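Member of DUF4221 family (Bacteroides vulgatus, PDB 3S9J) is of unknown function but folds as a six-bladed beta-propeller and carries bound sodium ions. Local coordinates at residues His165-Gln170 with Ile180-Pro185. Residues are numbered along the deposited sequence; the frame is centred on the assembly and turned at random.
Sequences HMFASQ and IPIFYP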
loop_
_atom_site.group_PDB
_atom_site.type_symbol
_atom_site.label_atom_id
_atom_site.label_comp_id
_atom_site.label_asym_id
_atom_site.label_seq_id
_atom_site.Cartn_x
_atom_site.Cartn_y
_atom_site.Cartn_z
ATOM N N HIS A 165 -4.827 -17.874 -6.179
ATOM C CA HIS A 165 -4.010 -16.896 -6.874
ATOM C C HIS A 165 -3.857 -15.618 -6.042
ATOM O O HIS A 165 -4.840 -15.083 -5.515
ATOM C CB HIS A 165 -4.653 -16.501 -8.204
ATOM C CG HIS A 165 -4.825 -17.634 -9.157
ATOM N ND1 HIS A 165 -5.976 -18.397 -9.217
ATOM C CD2 HIS A 165 -3.989 -18.137 -10.090
ATOM C CE1 HIS A 165 -5.839 -19.318 -10.159
ATOM N NE2 HIS A 165 -4.644 -19.183 -10.706
HETATM N N MSE A 166 -2.635 -15.103 -6.011
HETATM C CA MSE A 166 -2.328 -13.832 -5.385
HETATM C C MSE A 166 -2.666 -12.603 -6.235
HETATM O O MSE A 166 -2.826 -11.534 -5.688
HETATM C CB MSE A 166 -0.861 -13.758 -4.981
HETATM C CG MSE A 166 -0.520 -14.598 -3.712
HETATM SE SE MSE A 166 1.376 -14.622 -3.355
HETATM C CE MSE A 166 1.540 -12.814 -2.945
ATOM N N PHE A 167 -2.681 -12.757 -7.571
ATOM C CA PHE A 167 -2.925 -11.659 -8.482
ATOM C C PHE A 167 -3.832 -12.060 -9.630
ATOM O O PHE A 167 -3.906 -13.236 -9.999
ATOM C CB PHE A 167 -1.600 -11.184 -9.079
ATOM C CG PHE A 167 -0.725 -10.472 -8.091
ATOM C CD1 PHE A 167 -0.840 -9.096 -7.910
ATOM C CD2 PHE A 167 0.200 -11.171 -7.334
ATOM C CE1 PHE A 167 -0.032 -8.437 -7.001
ATOM C CE2 PHE A 167 0.993 -10.512 -6.414
ATOM C CZ PHE A 167 0.876 -9.155 -6.253
ATOM N N ALA A 168 -4.515 -11.070 -10.169
ATOM C CA ALA A 168 -5.253 -11.182 -11.414
ATOM C C ALA A 168 -4.968 -9.926 -12.207
ATOM O O ALA A 168 -4.570 -8.918 -11.631
ATOM C CB ALA A 168 -6.726 -11.318 -11.174
ATOM N N SER A 169 -5.134 -10.005 -13.531
ATOM C CA SER A 169 -4.947 -8.823 -14.374
ATOM C C SER A 169 -6.188 -8.600 -15.205
ATOM O O SER A 169 -6.952 -9.525 -15.432
ATOM C CB SER A 169 -3.733 -8.964 -15.283
ATOM O OG SER A 169 -3.966 -9.942 -16.305
ATOM N N GLN A 170 -6.394 -7.362 -15.611
ATOM C CA GLN A 170 -7.457 -7.022 -16.535
ATOM C C GLN A 170 -6.891 -6.269 -17.717
ATOM O O GLN A 170 -6.132 -5.303 -17.565
ATOM C CB GLN A 170 -8.537 -6.183 -15.824
ATOM C CG GLN A 170 -9.701 -5.871 -16.757
ATOM C CD GLN A 170 -10.915 -5.395 -16.043
ATOM O OE1 GLN A 170 -10.826 -4.524 -15.154
ATOM N NE2 GLN A 170 -12.060 -5.932 -16.416
ATOM N N ILE A 180 -3.276 -14.828 -12.582
ATOM C CA ILE A 180 -1.835 -14.845 -12.761
ATOM C C ILE A 180 -1.295 -16.017 -11.933
ATOM O O ILE A 180 -1.713 -16.173 -10.787
ATOM C CB ILE A 180 -1.220 -13.524 -12.300
ATOM C CG1 ILE A 180 -1.922 -12.349 -13.027
ATOM C CG2 ILE A 180 0.281 -13.516 -12.577
ATOM C CD1 ILE A 180 -1.936 -12.463 -14.562
ATOM N N PRO A 181 -0.420 -16.852 -12.515
ATOM C CA PRO A 181 -0.006 -18.086 -11.801
ATOM C C PRO A 181 1.067 -17.851 -10.710
ATOM O O PRO A 181 2.166 -18.437 -10.728
ATOM C CB PRO A 181 0.474 -18.988 -12.940
ATOM C CG PRO A 181 1.006 -18.022 -13.953
ATOM C CD PRO A 181 0.094 -16.839 -13.900
ATOM N N ILE A 182 0.713 -16.981 -9.769
ATOM C CA ILE A 182 1.477 -16.678 -8.569
ATOM C C ILE A 182 0.514 -16.975 -7.446
ATOM O O ILE A 182 -0.531 -16.330 -7.340
ATOM C CB ILE A 182 1.874 -15.202 -8.502
ATOM C CG1 ILE A 182 2.812 -14.834 -9.657
ATOM C CG2 ILE A 182 2.569 -14.854 -7.136
ATOM C CD1 ILE A 182 3.002 -13.287 -9.747
ATOM N N PHE A 183 0.855 -17.971 -6.640
ATOM C CA PHE A 183 -0.062 -18.549 -5.663
ATOM C C PHE A 183 0.365 -18.193 -4.227
ATOM O O PHE A 183 1.529 -17.924 -3.958
ATOM C CB PHE A 183 -0.100 -20.055 -5.846
ATOM C CG PHE A 183 -0.659 -20.469 -7.188
ATOM C CD1 PHE A 183 -2.035 -20.530 -7.380
ATOM C CD2 PHE A 183 0.178 -20.724 -8.262
ATOM C CE1 PHE A 183 -2.564 -20.883 -8.616
ATOM C CE2 PHE A 183 -0.349 -21.083 -9.498
ATOM C CZ PHE A 183 -1.721 -21.146 -9.668
ATOM N N TYR A 184 -0.586 -18.227 -3.317
ATOM C CA TYR A 184 -0.260 -17.995 -1.919
ATOM C C TYR A 184 0.689 -19.098 -1.436
ATOM O O TYR A 184 0.567 -20.247 -1.826
ATOM C CB TYR A 184 -1.523 -17.996 -1.057
ATOM C CG TYR A 184 -2.260 -16.708 -1.059
ATOM C CD1 TYR A 184 -3.161 -16.391 -2.074
ATOM C CD2 TYR A 184 -2.071 -15.781 -0.039
ATOM C CE1 TYR A 184 -3.866 -15.158 -2.082
ATOM C CE2 TYR A 184 -2.767 -14.564 -0.041
ATOM C CZ TYR A 184 -3.668 -14.263 -1.048
ATOM O OH TYR A 184 -4.350 -13.053 -1.017
ATOM N N PRO A 185 1.673 -18.729 -0.624
ATOM C CA PRO A 185 2.653 -19.691 -0.155
ATOM C C PRO A 185 2.046 -20.592 0.930
ATOM O O PRO A 185 1.076 -20.193 1.598
ATOM C CB PRO A 185 3.768 -18.809 0.412
ATOM C CG PRO A 185 3.098 -17.545 0.813
ATOM C CD PRO A 185 1.968 -17.357 -0.174
#
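M166 and I182 carry the straighter of the two backbone hydrogen bonds that join the last two strands of one propeller blade: M166 N donates to I182 O at 2.8 Å, with 172° at the hydrogen. I180 N reaches F167 O at 3.1 Å. Between these bonds both chains turn a corner, 180-185 through an inverse gamma turn centred on P181. I180 O is taken by I182 N within that turn, consistent with F167 N being buried with no partner.

Aromatic contacts gather beyond the irregularity. At the non-hydrogen-bonded pair of H165 and F183 the side chains run side by side and the rings form an oblique pair, planes 38° apart, with F183 CE1 over one imidazole face toward its rim, 3.4 Å from H165 NE2. The edge of the same imidazole meets the chain, H165 CD2 lying 3.1 Å from I180 O, and W179 stacks on H165. The selenomethionine M166 sets CG over one face of the Y184 ring, a CH-pi contact 3.7 Å from the centroid. The chain runs on extended (chi2 174°) to SE, which makes an oblique Met-aromatic contact with that ring and lies 4.0 Å from I182 CG2. Y184 OH is bonded to Q149 O.

Apolar packing adds F167 CB on I180 CB, 4.0 Å apart, and F167 CD2 near I182 CD1; I180 CD1 also rests against S169 CB and OG. F167, M166 and I182 touch strands 211-216 or 221-225 of the following blade. Two backbone bonds thus span the irregular pairing, and ring and side-chain contacts probably secure the rest of the join.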